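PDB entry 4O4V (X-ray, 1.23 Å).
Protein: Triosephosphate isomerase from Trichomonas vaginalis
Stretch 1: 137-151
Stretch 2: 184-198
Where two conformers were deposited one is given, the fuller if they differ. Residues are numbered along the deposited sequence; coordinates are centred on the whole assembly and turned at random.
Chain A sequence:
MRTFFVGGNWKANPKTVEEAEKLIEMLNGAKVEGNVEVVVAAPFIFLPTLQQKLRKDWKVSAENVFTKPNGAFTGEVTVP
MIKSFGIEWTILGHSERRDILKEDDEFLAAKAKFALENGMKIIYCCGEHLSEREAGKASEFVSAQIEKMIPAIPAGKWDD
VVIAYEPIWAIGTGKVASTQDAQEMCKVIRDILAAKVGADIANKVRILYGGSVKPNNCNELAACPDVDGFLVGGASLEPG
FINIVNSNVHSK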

# COMPACT_ATOMS: atom_id res chain seq x y z
N LYS A 137 23.34 5.83 22.87
CA LYS A 137 21.95 5.90 23.33
C LYS A 137 21.05 4.94 22.59
O LYS A 137 19.84 5.15 22.49
CB LYS A 137 21.44 7.35 23.23
CG LYS A 137 22.19 8.35 24.12
CD LYS A 137 21.83 8.14 25.58
CE LYS A 137 22.56 9.12 26.45
NZ LYS A 137 22.21 8.92 27.88
N ALA A 138 21.61 3.87 22.05
CA ALA A 138 20.81 2.89 21.32
C ALA A 138 19.71 2.26 22.18
O ALA A 138 18.56 2.12 21.76
CB ALA A 138 21.72 1.81 20.77
N SER A 139 20.05 1.88 23.40
CA SER A 139 19.07 1.21 24.23
C SER A 139 17.94 2.13 24.68
O SER A 139 16.79 1.71 24.83
CB SER A 139 19.73 0.52 25.42
OG SER A 139 20.26 1.45 26.33
N GLU A 140 18.25 3.40 24.90
CA GLU A 140 17.22 4.37 25.19
C GLU A 140 16.27 4.55 24.01
O GLU A 140 15.05 4.66 24.18
CB GLU A 140 17.83 5.73 25.58
CG GLU A 140 18.48 5.77 26.95
CD GLU A 140 19.90 5.22 26.99
OE1 GLU A 140 20.45 4.75 25.97
OE2 GLU A 140 20.50 5.29 28.10
N PHE A 141 16.81 4.63 22.79
CA PHE A 141 15.98 4.85 21.63
C PHE A 141 15.06 3.63 21.41
O PHE A 141 13.86 3.78 21.16
CB PHE A 141 16.82 5.09 20.38
CG PHE A 141 16.01 5.41 19.18
CD1 PHE A 141 15.64 6.73 18.93
CD2 PHE A 141 15.58 4.42 18.31
CE1 PHE A 141 14.86 7.04 17.83
CE2 PHE A 141 14.81 4.72 17.21
CZ PHE A 141 14.44 6.04 16.96
N VAL A 142 15.63 2.43 21.45
CA VAL A 142 14.85 1.21 21.23
C VAL A 142 13.85 1.02 22.35
O VAL A 142 12.69 0.65 22.11
CB VAL A 142 15.79 0.03 21.04
CG1 VAL A 142 15.02 -1.28 21.09
CG2 VAL A 142 16.57 0.15 19.74
N SER A 143 14.22 1.34 23.58
CA SER A 143 13.25 1.24 24.67
C SER A 143 12.05 2.15 24.45
O SER A 143 10.91 1.73 24.70
CB SER A 143 13.90 1.55 26.02
OG SER A 143 13.02 1.23 27.10
N ALA A 144 12.24 3.37 24.00
CA ALA A 144 11.11 4.24 23.75
C ALA A 144 10.18 3.62 22.71
O ALA A 144 8.96 3.71 22.84
CB ALA A 144 11.59 5.63 23.30
N GLN A 145 10.75 3.01 21.67
CA GLN A 145 9.93 2.38 20.64
C GLN A 145 9.13 1.21 21.22
O GLN A 145 7.94 1.04 20.93
CB GLN A 145 10.79 1.90 19.49
CG GLN A 145 11.46 3.01 18.70
CD GLN A 145 12.19 2.48 17.50
OE1 GLN A 145 13.01 1.56 17.61
NE2 GLN A 145 11.88 3.02 16.33
N ILE A 146 9.81 0.36 21.97
CA ILE A 146 9.14 -0.82 22.56
C ILE A 146 8.11 -0.39 23.60
O ILE A 146 7.03 -0.98 23.69
CB ILE A 146 10.16 -1.79 23.14
CG1 ILE A 146 11.09 -2.35 22.05
CG2 ILE A 146 9.46 -2.93 23.94
CD1 ILE A 146 10.44 -3.24 21.04
N GLU A 147 8.39 0.66 24.36
CA GLU A 147 7.43 1.17 25.32
C GLU A 147 6.19 1.78 24.67
O GLU A 147 5.13 1.80 25.30
CB GLU A 147 8.11 2.17 26.27
CG GLU A 147 9.13 1.53 27.21
CD GLU A 147 9.83 2.54 28.10
OE1 GLU A 147 9.20 3.01 29.07
OE2 GLU A 147 11.02 2.84 27.87
N LYS A 148 6.29 2.26 23.44
CA LYS A 148 5.09 2.67 22.70
C LYS A 148 4.30 1.47 22.18
O LYS A 148 3.07 1.52 22.09
CB LYS A 148 5.47 3.59 21.53
N MET A 149 4.99 0.39 21.86
CA MET A 149 4.33 -0.83 21.38
C MET A 149 3.58 -1.56 22.50
O MET A 149 2.47 -2.06 22.30
CB MET A 149 5.38 -1.77 20.76
CG MET A 149 4.81 -3.02 20.08
SD MET A 149 5.92 -4.47 19.99
CE MET A 149 5.93 -4.95 21.70
N ILE A 150 4.18 -1.63 23.68
CA ILE A 150 3.66 -2.46 24.76
C ILE A 150 2.16 -2.21 25.07
O ILE A 150 1.40 -3.17 25.14
CB ILE A 150 4.54 -2.35 26.03
CG1 ILE A 150 5.78 -3.20 25.83
CG2 ILE A 150 3.78 -2.78 27.30
CD1 ILE A 150 6.90 -2.90 26.83
N PRO A 151 1.72 -0.96 25.25
CA PRO A 151 0.31 -0.76 25.63
C PRO A 151 -0.67 -1.10 24.50
O PRO A 151 -1.87 -1.21 24.75
CB PRO A 151 0.21 0.74 25.96
CG PRO A 151 1.61 1.28 25.92
CD PRO A 151 2.52 0.28 25.32
N GLU A 184 23.66 -8.26 21.65
CA GLU A 184 23.47 -7.25 22.67
C GLU A 184 22.13 -6.55 22.56
O GLU A 184 21.46 -6.32 23.56
CB GLU A 184 24.58 -6.19 22.61
N MET A 185 21.72 -6.22 21.35
CA MET A 185 20.45 -5.49 21.19
C MET A 185 19.24 -6.39 21.38
O MET A 185 18.24 -5.95 21.93
CB MET A 185 20.38 -4.77 19.85
CG MET A 185 21.41 -3.62 19.73
SD MET A 185 21.40 -2.42 21.06
CE MET A 185 19.90 -1.54 20.68
N CYS A 186 19.33 -7.65 20.96
CA CYS A 186 18.23 -8.58 21.25
C CYS A 186 18.07 -8.79 22.74
O CYS A 186 16.93 -8.84 23.25
CB CYS A 186 18.42 -9.88 20.48
SG CYS A 186 18.20 -9.71 18.69
N LYS A 187 19.18 -8.86 23.47
CA LYS A 187 19.13 -8.95 24.93
C LYS A 187 18.54 -7.68 25.56
O LYS A 187 17.74 -7.74 26.49
CB LYS A 187 20.53 -9.22 25.47
CG LYS A 187 20.62 -9.28 27.00
CD LYS A 187 19.65 -10.22 27.68
CE LYS A 187 20.04 -10.43 29.16
NZ LYS A 187 18.95 -11.15 29.89
N VAL A 188 18.91 -6.51 25.04
CA VAL A 188 18.33 -5.27 25.53
C VAL A 188 16.79 -5.32 25.41
O VAL A 188 16.08 -4.97 26.35
CB VAL A 188 18.89 -4.07 24.72
CG1 VAL A 188 17.97 -2.84 24.83
CG2 VAL A 188 20.31 -3.70 25.19
N ILE A 189 16.29 -5.77 24.27
CA ILE A 189 14.84 -5.84 24.09
C ILE A 189 14.20 -6.83 25.07
O ILE A 189 13.17 -6.55 25.66
CB ILE A 189 14.51 -6.18 22.62
CG1 ILE A 189 14.95 -5.03 21.69
CG2 ILE A 189 13.02 -6.45 22.47
CD1 ILE A 189 15.02 -5.40 20.25
N ARG A 190 14.82 -8.00 25.21
CA ARG A 190 14.26 -8.99 26.13
C ARG A 190 14.21 -8.45 27.55
O ARG A 190 13.22 -8.68 28.26
CB ARG A 190 15.05 -10.30 26.09
CG ARG A 190 14.26 -11.48 26.66
CD ARG A 190 14.92 -12.84 26.52
NE ARG A 190 15.32 -13.09 25.13
CZ ARG A 190 14.50 -13.40 24.13
NH1 ARG A 190 13.23 -13.58 24.29
NH2 ARG A 190 15.01 -13.52 22.89
N ASP A 191 15.24 -7.72 27.95
CA ASP A 191 15.24 -7.15 29.30
C ASP A 191 14.21 -6.04 29.48
O ASP A 191 13.64 -5.90 30.57
CB ASP A 191 16.63 -6.67 29.67
CG ASP A 191 17.59 -7.81 29.95
OD1 ASP A 191 17.14 -8.96 30.18
OD2 ASP A 191 18.81 -7.52 29.96
N ILE A 192 13.95 -5.26 28.45
CA ILE A 192 12.87 -4.28 28.51
C ILE A 192 11.53 -5.00 28.73
O ILE A 192 10.72 -4.61 29.57
CB ILE A 192 12.83 -3.42 27.24
CG1 ILE A 192 14.05 -2.51 27.14
CG2 ILE A 192 11.53 -2.61 27.19
CD1 ILE A 192 14.39 -2.07 25.73
N LEU A 193 11.27 -6.03 27.92
CA LEU A 193 10.06 -6.81 28.11
C LEU A 193 9.99 -7.35 29.53
O LEU A 193 8.95 -7.25 30.19
CB LEU A 193 9.98 -7.99 27.14
CG LEU A 193 9.86 -7.62 25.66
CD1 LEU A 193 9.84 -8.90 24.85
CD2 LEU A 193 8.59 -6.80 25.39
N ALA A 194 11.08 -7.91 30.04
CA ALA A 194 11.04 -8.49 31.37
C ALA A 194 10.68 -7.45 32.42
O ALA A 194 9.87 -7.71 33.31
CB ALA A 194 12.35 -9.16 31.71
N ALA A 195 11.23 -6.25 32.28
CA ALA A 195 11.04 -5.18 33.27
C ALA A 195 9.64 -4.58 33.17
O ALA A 195 9.08 -4.16 34.20
CB ALA A 195 12.08 -4.11 33.08
N LYS A 196 9.06 -4.53 31.98
CA LYS A 196 7.80 -3.82 31.77
C LYS A 196 6.58 -4.75 31.79
O LYS A 196 5.52 -4.37 32.33
CB LYS A 196 7.85 -2.99 30.49
N VAL A 197 6.68 -5.96 31.25
CA VAL A 197 5.55 -6.90 31.21
C VAL A 197 5.84 -8.27 31.85
O VAL A 197 4.95 -9.12 31.94
CB VAL A 197 4.99 -7.10 29.77
CG1 VAL A 197 4.43 -5.75 29.24
CG2 VAL A 197 6.02 -7.64 28.84
N GLY A 198 7.05 -8.50 32.31
CA GLY A 198 7.32 -9.67 33.11
C GLY A 198 8.12 -10.75 32.41
O GLY A 198 8.19 -10.83 31.18

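How does the contact begin at the N-terminal end of stretch 2? M185 starts it, although its CA-to-CB bond points sideways to the other helix. All three of its chi angles lie in the m well, and this folded path brings the end of the side chain back toward stretch 1. There the methyl group serves two residues one helical turn apart: M185 CE lies 3.8 Å from A138 CB and 3.9 Å from V142 CG2. The neighbours C186 and K187 stay out of reach of stretch 1, and K187 instead forms a salt bridge along its own helix, with K187 NZ 2.9 Å from D191 OD1.

Where do the two backbones come closest? V188 and I192 mark the places, each paired with a serine. V188 CA is 6.7 Å from S139 CA, and I192 CA is likewise 6.7 Å from S143 CA, although the helix axes approach no nearer than 10.2 Å and their directions differ by 46°. Small serine side chains suit such spacing: V188 CG1 meets S139 CB at 3.8 Å. Beside V188, I189 sends its CB sideways yet still packs on V142, with I189 CG1 3.8 Å from V142 CG1; a looser approach, 4.4 Å, joins I189 CG2 to I146 CD1.

What does I192 do at the second close point? It points toward stretch 1 and gives up 76 Å² to it, more than any other residue of the contact. I192 CD1 lies 3.7 Å from both CA and CB of S143, so the isoleucine tip rests against backbone as well as side chain, while I192 CG2 reaches I146 CG2 at 3.9 Å. The S143 hydroxyl is engaged within its own helix, S143 OG donating to E147 OE2 at 2.7 Å. No hydrogen bond crosses between the modelled atoms of the two stretches, and the packing here is apolar.

How does the contact close toward the end of stretch 2? L193, sideways at CB, brings its end nearer, so that L193 CD2 lies 4.2 Å from I146 CG2 and 4.5 Å from I150 CD1. I150 then becomes the common partner: K196 CB, the last atom modelled in that side chain, is 3.8 Å from I150 CD1, and V197 CG1 is 3.6 Å from I150 CG2. G198 follows with positive phi and takes no part in the contact; at its backbone angles a CB would be jammed against the carbonyl O of V197, which by itself calls for glycine.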